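Putative exported protein (PDB 2DVZ) binds glutamate as a periplasmic solute receptor of the Bug family, probably delivering it to a membrane transport system. Local coordinates at residues S32-A37 with V54-G59; G61-A66 with A88-C93. All coordinates share one frame; numbering follows the deposited sequence.

Interaction 1: S32-A37 with V54-G59; sequences STDIIA and VENKGG. With GLU (glutamic acid), chain G.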
loop_
_atom_site.group_PDB
_atom_site.type_symbol
_atom_site.label_atom_id
_atom_site.label_comp_id
_atom_site.label_asym_id
_atom_site.label_seq_id
_atom_site.Cartn_x
_atom_site.Cartn_y
_atom_site.Cartn_z
ATOM N N SER A 32 -5.655 -0.653 -3.045
ATOM C CA SER A 32 -5.680 -1.445 -1.833
ATOM C C SER A 32 -5.999 -0.598 -0.582
ATOM O O SER A 32 -6.688 -1.079 0.322
ATOM C CB SER A 32 -4.335 -2.193 -1.650
ATOM O OG SER A 32 -4.038 -2.993 -2.791
ATOM N N THR A 33 -5.463 0.627 -0.502
ATOM C CA THR A 33 -5.782 1.530 0.590
ATOM C C THR A 33 -7.280 1.720 0.720
ATOM O O THR A 33 -7.836 1.472 1.772
ATOM C CB THR A 33 -5.124 2.932 0.402
ATOM O OG1 THR A 33 -3.812 2.773 -0.160
ATOM C CG2 THR A 33 -5.060 3.665 1.720
ATOM N N ASP A 34 -7.921 2.138 -0.363
ATOM C CA ASP A 34 -9.383 2.211 -0.446
ATOM C C ASP A 34 -10.105 0.882 -0.103
ATOM O O ASP A 34 -11.076 0.870 0.664
ATOM C CB ASP A 34 -9.774 2.655 -1.847
ATOM C CG ASP A 34 -11.245 3.071 -1.952
ATOM O OD1 ASP A 34 -11.678 3.974 -1.179
ATOM O OD2 ASP A 34 -11.944 2.530 -2.848
ATOM N N ILE A 35 -9.626 -0.232 -0.659
ATOM C CA ILE A 35 -10.233 -1.520 -0.352
ATOM C C ILE A 35 -10.239 -1.897 1.128
ATOM O O ILE A 35 -11.296 -2.262 1.678
ATOM C CB ILE A 35 -9.619 -2.701 -1.175
ATOM C CG1 ILE A 35 -9.995 -2.533 -2.655
ATOM C CG2 ILE A 35 -10.164 -4.074 -0.617
ATOM C CD1 ILE A 35 -9.102 -3.271 -3.621
ATOM N N ILE A 36 -9.064 -1.841 1.743
ATOM C CA ILE A 36 -8.899 -2.184 3.135
ATOM C C ILE A 36 -9.565 -1.142 4.090
ATOM O O ILE A 36 -10.228 -1.530 5.079
ATOM C CB ILE A 36 -7.388 -2.326 3.480
ATOM C CG1 ILE A 36 -6.800 -3.596 2.838
ATOM C CG2 ILE A 36 -7.205 -2.418 4.993
ATOM C CD1 ILE A 36 -5.305 -3.567 2.498
ATOM N N ALA A 37 -9.354 0.160 3.794
ATOM C CA ALA A 37 -10.002 1.260 4.506
ATOM C C ALA A 37 -11.500 1.000 4.640
ATOM O O ALA A 37 -12.033 1.018 5.745
ATOM C CB ALA A 37 -9.743 2.612 3.784
ATOM N N VAL A 54 -15.408 7.473 4.475
ATOM C CA VAL A 54 -14.182 7.480 3.676
ATOM C C VAL A 54 -14.210 8.622 2.662
ATOM O O VAL A 54 -15.210 8.845 1.958
ATOM C CB VAL A 54 -13.959 6.102 2.972
ATOM C CG1 VAL A 54 -12.808 6.137 1.978
ATOM C CG2 VAL A 54 -13.725 4.982 4.000
ATOM N N GLU A 55 -13.092 9.340 2.617
ATOM C CA GLU A 55 -12.852 10.418 1.681
ATOM C C GLU A 55 -11.629 10.021 0.896
ATOM O O GLU A 55 -10.569 9.796 1.475
ATOM C CB GLU A 55 -12.517 11.715 2.444
ATOM C CG GLU A 55 -13.715 12.529 2.802
ATOM C CD GLU A 55 -13.405 13.661 3.793
ATOM O OE1 GLU A 55 -12.306 14.265 3.750
ATOM O OE2 GLU A 55 -14.297 13.961 4.597
ATOM N N ASN A 56 -11.748 9.954 -0.419
ATOM C CA ASN A 56 -10.588 9.656 -1.216
ATOM C C ASN A 56 -9.950 10.962 -1.649
ATOM O O ASN A 56 -10.604 11.796 -2.281
ATOM C CB ASN A 56 -10.966 8.771 -2.412
ATOM C CG ASN A 56 -11.396 7.347 -1.992
ATOM O OD1 ASN A 56 -12.592 7.061 -1.788
ATOM N ND2 ASN A 56 -10.428 6.460 -1.877
ATOM N N LYS A 57 -8.682 11.141 -1.281
ATOM C CA LYS A 57 -7.893 12.307 -1.657
ATOM C C LYS A 57 -6.578 11.892 -2.322
ATOM O O LYS A 57 -5.505 12.015 -1.741
ATOM C CB LYS A 57 -7.602 13.208 -0.442
ATOM C CG LYS A 57 -8.819 13.646 0.382
ATOM C CD LYS A 57 -9.614 14.717 -0.345
ATOM C CE LYS A 57 -11.052 14.835 0.221
ATOM N NZ LYS A 57 -11.064 15.086 1.726
ATOM N N GLY A 58 -6.652 11.413 -3.555
ATOM C CA GLY A 58 -5.446 10.956 -4.202
ATOM C C GLY A 58 -4.660 12.066 -4.848
ATOM O O GLY A 58 -5.126 13.205 -4.915
ATOM N N GLY A 59 -3.482 11.732 -5.361
ATOM C CA GLY A 59 -2.627 12.725 -5.972
ATOM C C GLY A 59 -1.274 12.762 -5.308
ATOM O O GLY A 59 -1.172 12.721 -4.063
HETATM N N GLU G . 0.811 2.548 -3.280
HETATM C CA GLU G . -0.046 2.692 -2.087
HETATM C C GLU G . 0.602 2.104 -0.845
HETATM O O GLU G . 0.147 1.146 -0.211
HETATM C CB GLU G . -1.448 2.153 -2.357
HETATM C CG GLU G . -1.990 2.603 -3.725
HETATM C CD GLU G . -3.483 2.742 -3.778
HETATM O OE1 GLU G . -4.110 2.509 -2.724
HETATM O OE2 GLU G . -4.043 3.116 -4.870
HETATM O OXT GLU G . 1.625 2.654 -0.405
#
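Asp34 in the first turn of helix 32-48 meets Asn56 at the end of strand 52-56, while Thr33, just before it, faces the bound glutamate. Thr33 holds the ligand's side-chain carboxylate twice: its hydroxyl OG1 lies 2.6 Å from OE1 of the glutamate, and its backbone N donates to the same oxygen. At Asp34, CG stands anti to the backbone N (chi1 -167°), which carries the carboxylate out to the strand. Asn56 ND2 donates to Asp34 OD1 over 2.9 Å; the bond lies in the amide plane but reaches the oxygen from 63° above the carboxylate plane. Asp34 OD1 and Asn56 OD1, both acceptors, are 3.3 Å apart, and Arg38 reaches both, with NE in a salt bridge to the former and NH2 bonded to the latter. Asp34 OD2 takes the backbone N of Gly30, whereas Asn56 ND2 also donates to Phe27 O. A turn further on, Ala37 CB points at Val54, 4.6 Å from its CG2. Val25 of strand 21-25 lies against Ala37, Val54 and Asn56, so the contact closes the beta-alpha-beta unit 21-25, 32-48, 52-56, with Tyr243 of strand 241-248 beside Thr33.

Interaction 2: G61-A66 with A88-C93; sequences GGAIGA and AVNPAC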
loop_
_atom_site.group_PDB
_atom_site.type_symbol
_atom_site.label_atom_id
_atom_site.label_comp_id
_atom_site.label_asym_id
_atom_site.label_seq_id
_atom_site.Cartn_x
_atom_site.Cartn_y
_atom_site.Cartn_z
ATOM N N GLY A 61 1.372 10.586 -5.173
ATOM C CA GLY A 61 1.846 9.419 -4.378
ATOM C C GLY A 61 1.294 9.359 -2.959
ATOM O O GLY A 61 1.919 8.760 -2.081
ATOM N N GLY A 62 0.136 9.989 -2.735
ATOM C CA GLY A 62 -0.400 10.168 -1.386
ATOM C C GLY A 62 -0.080 11.471 -0.631
ATOM O O GLY A 62 -0.673 11.746 0.426
ATOM N N ALA A 63 0.850 12.273 -1.153
ATOM C CA ALA A 63 1.192 13.589 -0.540
ATOM C C ALA A 63 0.012 14.535 -0.361
ATOM O O ALA A 63 -0.106 15.178 0.669
ATOM C CB ALA A 63 2.258 14.260 -1.300
ATOM N N ILE A 64 -0.876 14.630 -1.334
ATOM C CA ILE A 64 -2.008 15.569 -1.204
ATOM C C ILE A 64 -2.873 15.241 0.016
ATOM O O ILE A 64 -3.176 16.103 0.838
ATOM C CB ILE A 64 -2.893 15.618 -2.505
ATOM C CG1 ILE A 64 -2.142 16.279 -3.688
ATOM C CG2 ILE A 64 -4.190 16.341 -2.266
ATOM C CD1 ILE A 64 -1.172 17.389 -3.299
ATOM N N GLY A 65 -3.268 13.979 0.115
ATOM C CA GLY A 65 -4.188 13.523 1.153
ATOM C C GLY A 65 -3.525 13.462 2.511
ATOM O O GLY A 65 -4.157 13.794 3.523
ATOM N N ALA A 66 -2.260 13.038 2.550
ATOM C CA ALA A 66 -1.564 12.974 3.846
ATOM C C ALA A 66 -1.314 14.361 4.444
ATOM O O ALA A 66 -1.249 14.490 5.665
ATOM C CB ALA A 66 -0.257 12.170 3.777
ATOM N N ALA A 88 6.788 6.681 4.511
ATOM C CA ALA A 88 8.191 6.324 4.290
ATOM C C ALA A 88 8.775 6.828 2.967
ATOM O O ALA A 88 9.832 7.458 2.953
ATOM C CB ALA A 88 8.350 4.784 4.384
ATOM N N VAL A 89 8.107 6.525 1.852
ATOM C CA VAL A 89 8.708 6.770 0.537
ATOM C C VAL A 89 8.558 8.228 0.112
ATOM O O VAL A 89 9.503 8.814 -0.402
ATOM C CB VAL A 89 8.181 5.796 -0.578
ATOM C CG1 VAL A 89 9.035 5.911 -1.857
ATOM C CG2 VAL A 89 8.154 4.367 -0.094
ATOM N N ASN A 90 7.381 8.806 0.297
ATOM C CA ASN A 90 7.207 10.232 -0.009
ATOM C C ASN A 90 8.177 11.184 0.684
ATOM O O ASN A 90 8.722 12.079 0.037
ATOM C CB ASN A 90 5.775 10.686 0.223
ATOM C CG ASN A 90 5.136 11.182 -1.037
ATOM O OD1 ASN A 90 5.600 12.152 -1.632
ATOM N ND2 ASN A 90 4.071 10.531 -1.460
ATOM N N PRO A 91 8.334 11.040 2.018
ATOM C CA PRO A 91 9.408 11.643 2.782
ATOM C C PRO A 91 10.780 11.489 2.136
ATOM O O PRO A 91 11.512 12.464 2.079
ATOM C CB PRO A 91 9.334 10.875 4.109
ATOM C CG PRO A 91 7.907 10.626 4.272
ATOM C CD PRO A 91 7.386 10.331 2.912
ATOM N N ALA A 92 11.123 10.288 1.666
ATOM C CA ALA A 92 12.431 10.030 1.051
ATOM C C ALA A 92 12.543 10.599 -0.383
ATOM O O ALA A 92 13.632 11.010 -0.815
ATOM C CB ALA A 92 12.774 8.524 1.089
ATOM N N CYS A 93 11.414 10.640 -1.095
ATOM C CA CYS A 93 11.330 11.152 -2.456
ATOM C C CYS A 93 11.372 12.689 -2.507
ATOM O O CYS A 93 11.910 13.277 -3.471
ATOM C CB CYS A 93 10.025 10.664 -3.094
ATOM S SG CYS A 93 9.773 11.022 -4.871
#
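Asn90 extends its amide from helix 84-93 over the turn that starts helix 63-71, where it overlaps Gly61 and the methyl group of Ala63. The nitrogen does most of the touching. ND2 lies 2.9 Å from Gly61 O and 3.4 Å from Gly61 C, so it stands over the face of that carbonyl group rather than beyond its oxygen, and it also donates a hydrogen bond to the carbonyl of Ala60, one residue earlier. The other branch of the amide turns to Ala63, whose CB is 4.0 Å from Asn90 OD1, while the backbone N of Ala63 comes within 3.7 Å of ND2. Asn90 adopts an unusual torsion to get there: chi1 is -118°, which nearly eclipses CG with the hydrogen on CA, a sign of mild strain in the reach toward the loop.

Both glycines have positive phi, 65° at Gly61 and 94° at Gly62, and without a side chain at Gly61 the amide can lie close against the backbone. Gly62 is the N-cap residue, and its O receives Ala66 N at 2.9 Å to begin the helix. On the other side the helix is kinked at Pro91, whose N has no hydrogen to give to the preceding turn; the bond from Ala92 N to Ala88 O is weak, but Cys93 N to Val89 O closes at 2.7 Å. Cys93 is then tied by a disulfide to Cys152, a residue that also touches Asn90. The buried contact thus brings the start of helix 63-71 against the last turns of helix 84-93, which has helix 288-307 against Ala88, Pro91 and Ala92 and helix 154-166 against Val89.

In the fold
The two contacts follow one another along the chain: strand 52-56, which takes part in interaction 1, leads through a glycine-rich loop into helix 63-71, which takes part in interaction 2. They touch where Lys57, Gly58 and Gly59 pack on Ile64 and Gly65. Interaction 1 is partly buried and depends on charge, a carboxylate and an amide joined with the help of an arginine, in a helix-to-strand pairing next to the bound glutamate. Interaction 2 is fully buried and joins two helices through one neutral amide laid on backbone and a methyl group. Both lie near the pocket: interaction 1 contributes Ser32 and Thr33 to it, and helix 84-93 of interaction 2 carries the glutamate-binding Ser85.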